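Local structure of polymeric immunoglobulin receptor (Mus musculus, 4NOB) at residues A[62-67]-A[88-93]; A[39-44]-A[81-86]; A[93-98]-A[104-109]. The protein probably binds polymeric immunoglobulins and carries them across epithelial cells, its extracellular part being released as secretory component. All coordinates share one frame; numbering follows the deposited sequence.

Contact 1 (A[62-67]-A[88-93]); sequences KEYSGR and QDDTGS. With EDO (1,2-ethanediol), chain E.
R67 and D90 meet end-on in a salt bridge, two nitrogens of the guanidinium facing the two oxygens of the carboxylate. NH2 of R67 gives a proton to the syn lone pair of D90 OD1 at 3.0 Å. The second bond, from R67 NH1 to D90 OD2 at 3.1 Å, comes in out of the carboxylate plane, the two flat groups being turned 43° apart. R67 starts with CG between its backbone N and carbonyl carbon (chi1 71°) and then runs extended to NE, which carries the guanidinium to D90. Arginine suits the place because it has N-H groups to spare: R67 NE and NH2 both point in the guanidinium plane at E63 O, each 3.0 Å away, which fixes the rotation of the group, while NH1 also bonds E84 O. D90 OD2 accepts from T87 N; its OD1 takes a proton from a bound 1,2-ethanediol and another from a water, 2.7 Å away, that also bonds Y64 OH at 2.6 Å. That hydroxyl is in turn joined to W41 NE1, so the buried carboxylate is linked through Y64 to the core. An arginine–aspartate pair of this kind is a hallmark of V-set immunoglobulin domains. It ties the turn leading into strand 68-73 to the 3-10 turn before strand 92-98, where D90 O also receives Y94 OH in a tyrosine corner, and so closes one end of the sandwich.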
ATOM      1  N   LYS A  62       3.305  -5.028 -13.200  1.00 11.33           N
ATOM      2  CA  LYS A  62       2.988  -6.395 -13.623  1.00 11.78           C
ATOM      3  C   LYS A  62       3.043  -7.373 -12.472  1.00 10.95           C
ATOM      4  O   LYS A  62       2.394  -8.435 -12.519  1.00 11.47           O
ATOM      5  CB  LYS A  62       3.966  -6.826 -14.733  1.00 12.20           C
ATOM      6  CG  LYS A  62       5.379  -6.963 -14.296  1.00 14.39           C
ATOM      7  CD  LYS A  62       6.319  -7.176 -15.514  1.00 18.26           C
ATOM      8  CE  LYS A  62       7.756  -7.211 -15.023  1.00 21.57           C
ATOM      9  NZ  LYS A  62       8.648  -7.211 -16.249  1.00 26.63           N
ATOM     10  N   GLU A  63       3.756  -7.060 -11.377  1.00 11.26           N
ATOM     11  CA  GLU A  63       3.776  -7.940 -10.255  1.00 11.39           C
ATOM     12  C   GLU A  63       2.415  -8.068  -9.564  1.00 10.25           C
ATOM     13  O   GLU A  63       2.210  -9.010  -8.760  1.00 11.23           O
ATOM     14  CB  GLU A  63       4.737  -7.413  -9.204  1.00 14.57           C
ATOM     15  CG  GLU A  63       6.180  -7.318  -9.679  1.00 17.58           C
ATOM     16  CD  GLU A  63       6.714  -8.554 -10.306  1.00 26.86           C
ATOM     17  OE1 GLU A  63       6.299  -9.700  -9.906  1.00 28.85           O
ATOM     18  OE2 GLU A  63       7.559  -8.382 -11.249  1.00 32.32           O
ATOM     19  N   TYR A  64       1.537  -7.091  -9.793  1.00 10.18           N
ATOM     20  CA  TYR A  64       0.202  -7.075  -9.208  1.00  9.44           C
ATOM     21  C   TYR A  64      -0.933  -7.309 -10.213  1.00 10.34           C
ATOM     22  O   TYR A  64      -2.087  -7.227  -9.847  1.00 10.18           O
ATOM     23  CB  TYR A  64      -0.034  -5.733  -8.522  1.00 10.15           C
ATOM     24  CG  TYR A  64       0.545  -5.559  -7.160  1.00  9.75           C
ATOM     25  CD1 TYR A  64       1.289  -6.529  -6.544  1.00 11.74           C
ATOM     26  CD2 TYR A  64       0.292  -4.422  -6.446  1.00 11.55           C
ATOM     27  CE1 TYR A  64       1.770  -6.320  -5.240  1.00 11.15           C
ATOM     28  CE2 TYR A  64       0.771  -4.233  -5.146  1.00 10.48           C
ATOM     29  CZ  TYR A  64       1.547  -5.167  -4.586  1.00 10.71           C
ATOM     30  OH  TYR A  64       2.010  -4.967  -3.287  1.00 11.86           O
ATOM     31  N   SER A  65      -0.640  -7.710 -11.457  1.00 11.36           N
ATOM     32  CA  SER A  65      -1.679  -7.974 -12.461  1.00 11.17           C
ATOM     33  C   SER A  65      -2.630  -8.985 -11.853  1.00  9.83           C
ATOM     34  O   SER A  65      -2.278 -10.023 -11.310  1.00 11.88           O
ATOM     35  CB  SER A  65      -1.081  -8.622 -13.723  1.00 12.42           C
ATOM     36  OG  SER A  65      -0.377  -7.623 -14.483  1.00 13.48           O
ATOM     37  N   GLY A  66      -3.896  -8.681 -11.960  1.00  9.37           N
ATOM     38  CA  GLY A  66      -4.923  -9.547 -11.483  1.00  9.21           C
ATOM     39  C   GLY A  66      -5.156  -9.661  -9.984  1.00 10.06           C
ATOM     40  O   GLY A  66      -6.038 -10.513  -9.572  1.00 11.41           O
ATOM     41  N   ARG A  67      -4.500  -8.860  -9.176  1.00 10.50           N
ATOM     42  CA  ARG A  67      -4.539  -9.093  -7.739  1.00  9.60           C
ATOM     43  C   ARG A  67      -4.474  -7.898  -6.880  1.00 10.59           C
ATOM     44  O   ARG A  67      -4.211  -8.015  -5.668  1.00 10.87           O
ATOM     45  CB  ARG A  67      -3.540 -10.158  -7.284  1.00 10.19           C
ATOM     46  CG  ARG A  67      -2.086  -9.741  -7.350  1.00 10.55           C
ATOM     47  CD  ARG A  67      -1.126 -10.841  -6.954  1.00 10.91           C
ATOM     48  NE  ARG A  67       0.257 -10.400  -6.914  1.00 11.47           N
ATOM     49  CZ  ARG A  67       1.032 -10.354  -5.831  1.00 10.94           C
ATOM     50  NH1 ARG A  67       0.544 -10.656  -4.648  1.00 12.16           N
ATOM     51  NH2 ARG A  67       2.270  -9.968  -5.889  1.00 10.48           N
ATOM     52  N   GLN A  88       5.128 -15.374   0.143  1.00 11.19           N
ATOM     53  CA  GLN A  88       6.266 -14.920   0.864  1.00 11.24           C
ATOM     54  C   GLN A  88       7.079 -13.856   0.143  1.00 10.36           C
ATOM     55  O   GLN A  88       7.702 -13.008   0.772  1.00 11.60           O
ATOM     56  CB  GLN A  88       7.155 -16.051   1.317  1.00 10.97           C
ATOM     57  CG  GLN A  88       6.543 -17.079   2.208  1.00 11.67           C
ATOM     58  CD  GLN A  88       7.516 -18.173   2.464  1.00 12.43           C
ATOM     59  OE1 GLN A  88       7.608 -19.128   1.571  1.00 18.22           O
ATOM     60  NE2 GLN A  88       8.116 -18.170   3.552  1.00 10.88           N
ATOM     61  N   ASP A  89       7.067 -13.875  -1.181  1.00 10.70           N
ATOM     62  CA  ASP A  89       7.809 -12.897  -1.983  1.00 11.53           C
ATOM     63  C   ASP A  89       7.235 -11.444  -1.868  1.00 10.63           C
ATOM     64  O   ASP A  89       7.924 -10.476  -2.182  1.00 13.39           O
ATOM     65  CB  ASP A  89       7.934 -13.347  -3.443  1.00 12.44           C
ATOM     66  CG  ASP A  89       8.734 -14.612  -3.591  1.00 13.73           C
ATOM     67  OD1 ASP A  89       9.478 -14.973  -2.694  1.00 15.23           O
ATOM     68  OD2 ASP A  89       8.575 -15.197  -4.676  1.00 19.30           O
ATOM     69  N   ASP A  90       6.041 -11.317  -1.358  1.00 10.61           N
ATOM     70  CA  ASP A  90       5.423  -9.992  -1.030  1.00 10.90           C
ATOM     71  C   ASP A  90       5.965  -9.395   0.269  1.00 11.55           C
ATOM     72  O   ASP A  90       5.785  -8.194   0.513  1.00 11.65           O
ATOM     73  CB  ASP A  90       3.946 -10.085  -0.969  1.00 10.91           C
ATOM     74  CG  ASP A  90       3.314 -10.340  -2.331  1.00 12.07           C
ATOM     75  OD1 ASP A  90       3.546  -9.466  -3.245  1.00 13.50           O
ATOM     76  OD2 ASP A  90       2.640 -11.370  -2.549  1.00 12.48           O
ATOM     77  N   THR A  91       6.663 -10.159   1.094  1.00 10.45           N
ATOM     78  CA  THR A  91       7.289  -9.608   2.321  1.00 10.58           C
ATOM     79  C   THR A  91       8.187  -8.473   1.923  1.00 10.37           C
ATOM     80  O   THR A  91       8.965  -8.630   1.024  1.00 14.56           O
ATOM     81  CB  THR A  91       8.076 -10.721   3.052  1.00 10.80           C
ATOM     82  OG1 THR A  91       7.137 -11.755   3.453  1.00 11.94           O
ATOM     83  CG2 THR A  91       8.815 -10.204   4.181  1.00 11.36           C
ATOM     84  N   GLY A  92       8.092  -7.402   2.649  1.00 10.31           N
ATOM     85  CA  GLY A  92       8.972  -6.265   2.340  1.00 12.04           C
ATOM     86  C   GLY A  92       8.528  -5.042   3.130  1.00 10.97           C
ATOM     87  O   GLY A  92       7.637  -5.036   3.968  1.00 10.40           O
ATOM     88  N   SER A  93       9.218  -3.975   2.772  1.00  9.90           N
ATOM     89  CA  SER A  93       9.058  -2.608   3.338  1.00 10.80           C
ATOM     90  C   SER A  93       8.436  -1.753   2.239  1.00 10.81           C
ATOM     91  O   SER A  93       8.934  -1.699   1.133  1.00 10.85           O
ATOM     92  CB  SER A  93      10.415  -2.017   3.722  1.00 12.68           C
ATOM     93  OG  SER A  93      10.985  -2.788   4.763  1.00 16.82           O
TER
HETATM   94  C1  EDO E 204       5.610  -7.875  -5.557  1.00 27.69           C
HETATM   95  O1  EDO E 204       6.281  -8.663  -4.551  1.00 31.06           O
HETATM   96  C2  EDO E 204       5.791  -6.460  -5.197  1.00 31.13           C
HETATM   97  O2  EDO E 204       7.176  -6.097  -5.248  1.00 28.61           O
HETATM   98  O   HOH W   1       3.336  -6.932  -2.291  1.00 15.98           O

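Contact 2 (A[39-44]-A[81-86]). With EDO (1,2-ethanediol), chain E.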
ATOM      1  N   LYS A  39      -2.483   9.212  -5.185  1.00 10.42           N
ATOM      2  CA  LYS A  39      -2.194   8.273  -4.141  1.00  9.01           C
ATOM      3  C   LYS A  39      -1.358   7.167  -4.695  1.00  9.39           C
ATOM      4  O   LYS A  39      -1.527   6.717  -5.837  1.00 11.00           O
ATOM      5  CB  LYS A  39      -3.486   7.637  -3.629  1.00 10.32           C
ATOM      6  CG  LYS A  39      -4.668   8.533  -3.402  1.00 11.42           C
ATOM      7  CD  LYS A  39      -4.499   9.627  -2.419  1.00 12.35           C
ATOM      8  CE  LYS A  39      -5.677  10.517  -2.113  1.00 12.43           C
ATOM      9  NZ  LYS A  39      -6.233  11.125  -3.334  1.00 13.18           N
ATOM     10  N   TYR A  40      -0.484   6.600  -3.846  1.00  9.06           N
ATOM     11  CA  TYR A  40       0.388   5.490  -4.305  1.00  9.14           C
ATOM     12  C   TYR A  40       0.679   4.491  -3.208  1.00  9.01           C
ATOM     13  O   TYR A  40       0.616   4.795  -2.022  1.00 10.00           O
ATOM     14  CB  TYR A  40       1.706   6.028  -4.915  1.00 10.35           C
ATOM     15  CG  TYR A  40       2.572   6.765  -3.961  1.00 10.81           C
ATOM     16  CD1 TYR A  40       3.427   6.104  -3.069  1.00 11.27           C
ATOM     17  CD2 TYR A  40       2.535   8.147  -3.837  1.00 11.62           C
ATOM     18  CE1 TYR A  40       4.183   6.803  -2.159  1.00 11.44           C
ATOM     19  CE2 TYR A  40       3.288   8.806  -2.910  1.00 13.16           C
ATOM     20  CZ  TYR A  40       4.114   8.126  -2.047  1.00 13.13           C
ATOM     21  OH  TYR A  40       4.963   8.779  -1.141  1.00 16.95           O
ATOM     22  N   TRP A  41       1.108   3.318  -3.657  1.00  8.99           N
ATOM     23  CA  TRP A  41       1.644   2.247  -2.854  1.00  9.33           C
ATOM     24  C   TRP A  41       2.940   1.868  -3.579  1.00  9.75           C
ATOM     25  O   TRP A  41       2.924   1.510  -4.738  1.00 10.29           O
ATOM     26  CB  TRP A  41       0.691   1.092  -2.775  1.00  9.79           C
ATOM     27  CG  TRP A  41       1.151  -0.168  -2.134  1.00  9.37           C
ATOM     28  CD1 TRP A  41       1.420  -1.339  -2.790  1.00  8.48           C
ATOM     29  CD2 TRP A  41       1.363  -0.432  -0.732  1.00  9.05           C
ATOM     30  NE1 TRP A  41       1.806  -2.324  -1.911  1.00  9.62           N
ATOM     31  CE2 TRP A  41       1.718  -1.795  -0.624  1.00 10.17           C
ATOM     32  CE3 TRP A  41       1.259   0.338   0.428  1.00 10.31           C
ATOM     33  CZ2 TRP A  41       1.954  -2.421   0.597  1.00 10.24           C
ATOM     34  CZ3 TRP A  41       1.490  -0.286   1.625  1.00 11.91           C
ATOM     35  CH2 TRP A  41       1.824  -1.650   1.692  1.00 11.70           C
ATOM     36  N   CYS A  42       4.030   1.832  -2.833  1.00 10.19           N
ATOM     37  CA  CYS A  42       5.368   1.548  -3.408  1.00 10.78           C
ATOM     38  C   CYS A  42       6.158   0.628  -2.460  1.00 10.40           C
ATOM     39  O   CYS A  42       5.918   0.577  -1.265  1.00  9.96           O
ATOM     40  CB  CYS A  42       6.117   2.845  -3.688  1.00 13.01           C
ATOM     41  SG  CYS A  42       6.514   3.866  -2.258  1.00 15.02           S
ATOM     42  N   ARG A  43       7.116  -0.104  -3.054  1.00 11.01           N
ATOM     43  CA  ARG A  43       8.027  -0.973  -2.309  1.00 10.24           C
ATOM     44  C   ARG A  43       9.408  -0.380  -2.258  1.00 12.48           C
ATOM     45  O   ARG A  43       9.945   0.041  -3.263  1.00 12.57           O
ATOM     46  CB  ARG A  43       8.126  -2.346  -3.040  1.00 11.66           C
ATOM     47  CG  ARG A  43       8.938  -3.381  -2.251  1.00 14.50           C
ATOM     48  CD  ARG A  43       8.799  -4.850  -2.804  1.00 18.24           C
ATOM     49  NE  ARG A  43       9.403  -5.776  -1.835  1.00 22.78           N
ATOM     50  CZ  ARG A  43       9.153  -7.039  -1.816  1.00 26.17           C
ATOM     51  NH1 ARG A  43       8.338  -7.593  -2.658  1.00 25.67           N
ATOM     52  NH2 ARG A  43       9.815  -7.786  -0.947  1.00 40.05           N
ATOM     53  N   GLN A  44       9.895  -0.258  -1.029  1.00 12.20           N
ATOM     54  CA  GLN A  44      11.256   0.220  -0.811  1.00 14.63           C
ATOM     55  C   GLN A  44      12.263  -0.807  -1.235  1.00 15.39           C
ATOM     56  O   GLN A  44      12.192  -2.006  -0.936  1.00 16.02           O
ATOM     57  CB  GLN A  44      11.435   0.467   0.687  1.00 17.26           C
ATOM     58  CG  GLN A  44      10.515   1.473   1.277  1.00 23.67           C
ATOM     59  CD  GLN A  44      11.089   2.247   2.435  1.00 33.77           C
ATOM     60  OE1 GLN A  44      11.935   3.120   2.214  1.00 41.29           O
ATOM     61  NE2 GLN A  44      10.625   1.957   3.669  1.00 37.13           N
ATOM     62  N   ILE A  81      -5.531   0.031  -0.079  1.00  9.15           N
ATOM     63  CA  ILE A  81      -4.806  -0.811  -0.993  1.00 10.17           C
ATOM     64  C   ILE A  81      -5.158  -2.237  -0.691  1.00  9.75           C
ATOM     65  O   ILE A  81      -4.929  -2.742   0.402  1.00 10.14           O
ATOM     66  CB  ILE A  81      -3.279  -0.591  -0.812  1.00 11.00           C
ATOM     67  CG1 ILE A  81      -2.882   0.867  -0.956  1.00 12.98           C
ATOM     68  CG2 ILE A  81      -2.527  -1.426  -1.810  1.00 12.92           C
ATOM     69  CD1 ILE A  81      -2.387   1.502   0.292  1.00 17.64           C
ATOM     70  N   ASN A  82      -5.758  -2.886  -1.670  1.00  8.67           N
ATOM     71  CA  ASN A  82      -6.111  -4.333  -1.562  1.00  9.61           C
ATOM     72  C   ASN A  82      -5.122  -5.141  -2.347  1.00  9.94           C
ATOM     73  O   ASN A  82      -4.847  -4.813  -3.511  1.00 10.79           O
ATOM     74  CB  ASN A  82      -7.520  -4.532  -2.101  1.00  9.60           C
ATOM     75  CG  ASN A  82      -8.614  -3.909  -1.232  1.00 12.33           C
ATOM     76  OD1 ASN A  82      -8.478  -3.853  -0.056  1.00 13.99           O
ATOM     77  ND2 ASN A  82      -9.659  -3.486  -1.853  1.00 15.51           N
ATOM     78  N   ILE A  83      -4.553  -6.148  -1.732  1.00 10.05           N
ATOM     79  CA  ILE A  83      -3.548  -7.026  -2.326  1.00 10.51           C
ATOM     80  C   ILE A  83      -3.932  -8.437  -2.043  1.00 11.03           C
ATOM     81  O   ILE A  83      -4.094  -8.797  -0.897  1.00 12.40           O
ATOM     82  CB  ILE A  83      -2.097  -6.758  -1.829  1.00 11.22           C
ATOM     83  CG1 ILE A  83      -1.790  -5.220  -1.736  1.00 12.50           C
ATOM     84  CG2 ILE A  83      -1.127  -7.451  -2.762  1.00 13.09           C
ATOM     85  CD1 ILE A  83      -0.542  -4.992  -0.966  1.00 14.71           C
ATOM     86  N   GLU A  84      -4.070  -9.219  -3.085  1.00  9.91           N
ATOM     87  CA  GLU A  84      -4.560 -10.586  -3.010  1.00 11.43           C
ATOM     88  C   GLU A  84      -3.498 -11.581  -3.436  1.00 10.96           C
ATOM     89  O   GLU A  84      -2.484 -11.249  -3.994  1.00 10.17           O
ATOM     90  CB  GLU A  84      -5.854 -10.788  -3.806  1.00 13.08           C
ATOM     91  CG  GLU A  84      -6.833  -9.706  -3.424  1.00 16.07           C
ATOM     92  CD  GLU A  84      -7.655  -9.106  -4.479  1.00 25.11           C
ATOM     93  OE1 GLU A  84      -7.556  -9.611  -5.657  1.00 25.32           O
ATOM     94  OE2 GLU A  84      -8.444  -8.140  -4.051  1.00 27.00           O
ATOM     95  N   GLN A  85      -3.770 -12.857  -3.180  1.00 11.42           N
ATOM     96  CA  GLN A  85      -2.871 -13.942  -3.622  1.00 12.29           C
ATOM     97  C   GLN A  85      -1.461 -13.723  -3.136  1.00 11.30           C
ATOM     98  O   GLN A  85      -0.509 -13.842  -3.856  1.00 12.74           O
ATOM     99  CB  GLN A  85      -2.931 -14.120  -5.133  1.00 13.60           C
ATOM    100  CG  GLN A  85      -4.333 -14.466  -5.560  1.00 16.84           C
ATOM    101  CD  GLN A  85      -4.428 -14.617  -7.054  1.00 23.59           C
ATOM    102  OE1 GLN A  85      -3.721 -15.461  -7.627  1.00 29.33           O
ATOM    103  NE2 GLN A  85      -5.228 -13.738  -7.718  1.00 25.12           N
ATOM    104  N   LEU A  86      -1.344 -13.363  -1.849  1.00 11.03           N
ATOM    105  CA  LEU A  86      -0.041 -13.060  -1.280  1.00 10.71           C
ATOM    106  C   LEU A  86       0.841 -14.253  -1.285  1.00 12.18           C
ATOM    107  O   LEU A  86       0.377 -15.399  -1.113  1.00 13.05           O
ATOM    108  CB  LEU A  86      -0.189 -12.485   0.107  1.00 11.78           C
ATOM    109  CG  LEU A  86      -0.868 -11.137   0.192  1.00 11.08           C
ATOM    110  CD1 LEU A  86      -1.191 -10.784   1.580  1.00 13.74           C
ATOM    111  CD2 LEU A  86       0.016  -9.996  -0.368  1.00 11.65           C
TER
HETATM  112  C1  EDO E 204       5.610  -7.875  -5.557  1.00 27.69           C
HETATM  113  O1  EDO E 204       6.281  -8.663  -4.551  1.00 31.06           O
HETATM  114  C2  EDO E 204       5.791  -6.460  -5.197  1.00 31.13           C
HETATM  115  O2  EDO E 204       7.176  -6.097  -5.248  1.00 28.61           O
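W41 and I81 face each other across the interior of a V-type immunoglobulin β-sandwich, one from each sheet, and no hydrogen bond joins the two strands. The tight part centres on the indole. CG2 of I81 sits over one face of it in a CH-pi contact, 4.0 Å from the centroid of the five-membered ring of W41 and 15° off its normal. While this branch of the isoleucine lies over the face, the other reaches the rim of the benzo ring, with I81 CD1 3.8 Å from W41 CE3. I83, two residues on and therefore on the same side of its strand, adds its CD1 obliquely, 3.7 Å from W41 NE1. W41 points into the interior from its strand, and with CG anti to the backbone nitrogen (chi1 172°) the ring offers its face to I81. Its opposite face meets the ring of Y94 with the planes nearly parallel, and its one polar atom, NE1, is satisfied by Y64 OH. Tryptophan suits this central site: a broad flat surface for β-branched residues, with a single N-H easily paired. This is the core tryptophan familiar from immunoglobulin domains.

Farther along strand 39-44 the packing against 81-86 gives out. R43 is partly exposed and makes no contact with that segment; its long extended chain instead carries the guanidinium to D89 O and to a 1,2-ethanediol, probably from the crystallisation liquor, where R43 NH1 donates to O2 of the diol at 3.2 Å with an N-H...O angle of 165°.

Contact 3 (A[93-98]-A[104-109])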
ATOM      1  N   SER A  93       9.218  -3.975   2.772  1.00  9.90           N
ATOM      2  CA  SER A  93       9.058  -2.608   3.338  1.00 10.80           C
ATOM      3  C   SER A  93       8.436  -1.753   2.239  1.00 10.81           C
ATOM      4  O   SER A  93       8.934  -1.699   1.133  1.00 10.85           O
ATOM      5  CB  SER A  93      10.415  -2.017   3.722  1.00 12.68           C
ATOM      6  OG  SER A  93      10.985  -2.788   4.763  1.00 16.82           O
ATOM      7  N   TYR A  94       7.283  -1.188   2.569  1.00  9.37           N
ATOM      8  CA  TYR A  94       6.439  -0.409   1.648  1.00  9.19           C
ATOM      9  C   TYR A  94       6.118   0.958   2.194  1.00  8.77           C
ATOM     10  O   TYR A  94       6.277   1.244   3.388  1.00 10.09           O
ATOM     11  CB  TYR A  94       5.135  -1.200   1.375  1.00  8.71           C
ATOM     12  CG  TYR A  94       5.333  -2.533   0.715  1.00  8.50           C
ATOM     13  CD1 TYR A  94       5.648  -3.649   1.447  1.00  8.59           C
ATOM     14  CD2 TYR A  94       5.154  -2.674  -0.626  1.00  8.44           C
ATOM     15  CE1 TYR A  94       5.863  -4.885   0.821  1.00  8.89           C
ATOM     16  CE2 TYR A  94       5.301  -3.918  -1.259  1.00  8.74           C
ATOM     17  CZ  TYR A  94       5.636  -5.023  -0.524  1.00  8.46           C
ATOM     18  OH  TYR A  94       5.735  -6.257  -1.157  1.00 10.16           O
ATOM     19  N   LYS A  95       5.557   1.801   1.304  1.00  8.82           N
ATOM     20  CA  LYS A  95       4.974   3.056   1.725  1.00  9.54           C
ATOM     21  C   LYS A  95       3.605   3.270   1.065  1.00  9.68           C
ATOM     22  O   LYS A  95       3.468   2.895  -0.100  1.00  9.56           O
ATOM     23  CB  LYS A  95       5.884   4.272   1.410  1.00 11.57           C
ATOM     24  CG  LYS A  95       7.211   4.271   2.081  1.00 14.06           C
ATOM     25  CD  LYS A  95       7.971   5.510   1.655  1.00 18.07           C
ATOM     26  CE  LYS A  95       9.423   5.416   2.063  1.00 26.99           C
ATOM     27  NZ  LYS A  95       9.633   5.435   3.538  1.00 35.08           N
ATOM     28  N   CYS A  96       2.673   3.793   1.815  1.00 10.31           N
ATOM     29  CA  CYS A  96       1.497   4.407   1.188  1.00  9.88           C
ATOM     30  C   CYS A  96       1.694   5.911   1.239  1.00 10.86           C
ATOM     31  O   CYS A  96       2.244   6.411   2.229  1.00 11.16           O
ATOM     32  CB  CYS A  96       0.203   3.981   1.840  1.00 11.00           C
ATOM     33  SG  CYS A  96       0.073   4.518   3.559  1.00 11.13           S
ATOM     34  N   GLY A  97       1.303   6.655   0.229  1.00  9.41           N
ATOM     35  CA  GLY A  97       1.500   8.041   0.218  1.00 10.13           C
ATOM     36  C   GLY A  97       0.677   8.823  -0.742  1.00 10.35           C
ATOM     37  O   GLY A  97      -0.088   8.299  -1.568  1.00  9.38           O
ATOM     38  N   LEU A  98       0.912  10.156  -0.666  1.00 11.01           N
ATOM     39  CA  LEU A  98       0.261  11.158  -1.503  1.00 11.84           C
ATOM     40  C   LEU A  98       1.340  11.926  -2.280  1.00 11.79           C
ATOM     41  O   LEU A  98       2.359  12.317  -1.718  1.00 13.29           O
ATOM     42  CB  LEU A  98      -0.533  12.160  -0.674  1.00 12.89           C
ATOM     43  CG  LEU A  98      -1.994  11.784  -0.359  1.00 13.86           C
ATOM     44  CD1 LEU A  98      -2.088  10.495   0.353  1.00 15.65           C
ATOM     45  CD2 LEU A  98      -2.627  12.936   0.437  1.00 16.08           C
ATOM     46  N   GLY A 104       7.766  13.249  -0.284  1.00 53.04           N
ATOM     47  CA  GLY A 104       6.364  13.763  -0.115  1.00 55.54           C
ATOM     48  C   GLY A 104       5.600  13.083   1.026  1.00 47.85           C
ATOM     49  O   GLY A 104       6.271  12.420   1.876  1.00 54.74           O
ATOM     50  N   LEU A 105       4.240  13.157   1.074  1.00 34.13           N
ATOM     51  CA  LEU A 105       3.643  12.667   2.266  1.00 23.79           C
ATOM     52  C   LEU A 105       3.485  11.135   2.227  1.00 17.84           C
ATOM     53  O   LEU A 105       2.846  10.652   1.367  1.00 15.63           O
ATOM     54  CB  LEU A 105       2.286  13.284   2.509  1.00 25.89           C
ATOM     55  CG  LEU A 105       2.144  14.786   2.320  1.00 34.76           C
ATOM     56  CD1 LEU A 105       0.720  15.209   2.702  1.00 37.23           C
ATOM     57  CD2 LEU A 105       3.190  15.467   3.170  1.00 34.54           C
ATOM     58  N   SER A 106       4.133  10.441   3.173  1.00 13.42           N
ATOM     59  CA  SER A 106       4.035   8.978   3.190  1.00 13.29           C
ATOM     60  C   SER A 106       4.143   8.362   4.547  1.00 13.15           C
ATOM     61  O   SER A 106       4.464   9.053   5.538  1.00 13.67           O
ATOM     62  CB  SER A 106       5.084   8.402   2.313  1.00 15.65           C
ATOM     63  OG  SER A 106       6.373   8.634   2.859  1.00 17.17           O
ATOM     64  N   PHE A 107       3.721   7.083   4.627  1.00 10.86           N
ATOM     65  CA  PHE A 107       3.705   6.284   5.812  1.00 10.94           C
ATOM     66  C   PHE A 107       4.298   4.928   5.516  1.00 10.21           C
ATOM     67  O   PHE A 107       3.941   4.332   4.487  1.00 11.06           O
ATOM     68  CB  PHE A 107       2.305   6.181   6.387  1.00 11.68           C
ATOM     69  CG  PHE A 107       2.224   5.348   7.615  1.00  9.94           C
ATOM     70  CD1 PHE A 107       2.376   5.907   8.905  1.00 10.80           C
ATOM     71  CD2 PHE A 107       1.940   3.986   7.544  1.00  9.99           C
ATOM     72  CE1 PHE A 107       2.283   5.109   9.999  1.00 10.72           C
ATOM     73  CE2 PHE A 107       1.914   3.223   8.653  1.00 11.07           C
ATOM     74  CZ  PHE A 107       2.037   3.778   9.903  1.00 10.83           C
ATOM     75  N   ASP A 108       5.198   4.441   6.375  1.00 11.30           N
ATOM     76  CA  ASP A 108       5.934   3.155   6.164  1.00  9.99           C
ATOM     77  C   ASP A 108       5.087   2.006   6.731  1.00  9.69           C
ATOM     78  O   ASP A 108       4.700   2.013   7.899  1.00 11.02           O
ATOM     79  CB  ASP A 108       7.258   3.190   6.879  1.00 11.98           C
ATOM     80  CG  ASP A 108       8.209   4.194   6.292  1.00 18.12           C
ATOM     81  OD1 ASP A 108       8.020   4.842   5.250  1.00 20.75           O
ATOM     82  OD2 ASP A 108       9.211   4.403   7.047  1.00 26.40           O
ATOM     83  N   VAL A 109       4.923   0.993   5.890  1.00  9.48           N
ATOM     84  CA  VAL A 109       4.204  -0.233   6.211  1.00  9.69           C
ATOM     85  C   VAL A 109       5.155  -1.415   6.034  1.00 10.57           C
ATOM     86  O   VAL A 109       5.732  -1.598   4.926  1.00 12.06           O
ATOM     87  CB  VAL A 109       2.989  -0.366   5.309  1.00 10.00           C
ATOM     88  CG1 VAL A 109       2.273  -1.680   5.607  1.00 11.05           C
ATOM     89  CG2 VAL A 109       2.047   0.797   5.433  1.00 10.70           C
TER
HETATM   90  O   HOH W   2      11.328   5.657   5.442  1.00 51.30           O
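L98 N donates to L105 O at 2.8 Å, the shortest sound polar bond between these antiparallel strands, although the return bond from L105 N to L98 O is weak. The ladder itself is carried by two pairs bonded in both directions, C96 with F107 and Y94 with V109. F107 N to C96 O measures 2.9 Å, and V109 N to Y94 O is also 2.9 Å.

Between these rungs lie the non-hydrogen-bonded pairs. At G97 and S106 the CA atoms are only 4.0 Å apart and G97 CA is 3.2 Å from L105 O, close quarters that suit a residue without a side chain. K95 and D108 project from the same face and run alongside each other. The lysine chain, extended as far as CE and then bent (chi4 -67°), brings its ammonium to the aspartate in a salt bridge, whose modelled length is doubtfully short; a water accepts from K95 NZ at 2.6 Å and donates to D108 OD2, bridging the pair on the solvent-facing side.

The opposite face is largely apolar. C96 SG lies 4.0 Å from F107 CB and is bonded to C26 of the other sheet, while V109 and L98 also turn inward. The ring of F107 leads away to pack on I8 and F9, and Y94 sends its hydroxyl to D90 O. Strands 92-98 and 105-114 thus form the F–G hairpin of a V-set immunoglobulin domain, with the cysteine of the canonical intersheet disulfide on its first arm and a loop equivalent to CDR3 at its tip.

Contact 2 is the core of the domain, purely apolar and bridging the two sheets; contact 1 is largely buried but nearer the edge, and ionic, closing one end of the sandwich; contact 3 lies within a single sheet, backbone-bonded, with a largely apolar inner face and an outer charged one. Strand 92-98 enters contacts 1 and 3, which share S93, and it pairs with strand 39-44 of contact 2 through bonds such as K95 N to C42 O. Tyrosines from contacts 1 and 3 both converge on the tryptophan of contact 2. The two salt bridges differ with their place: a largely buried pair held by many protein partners at one end, a water-bridged pair on the sheet surface.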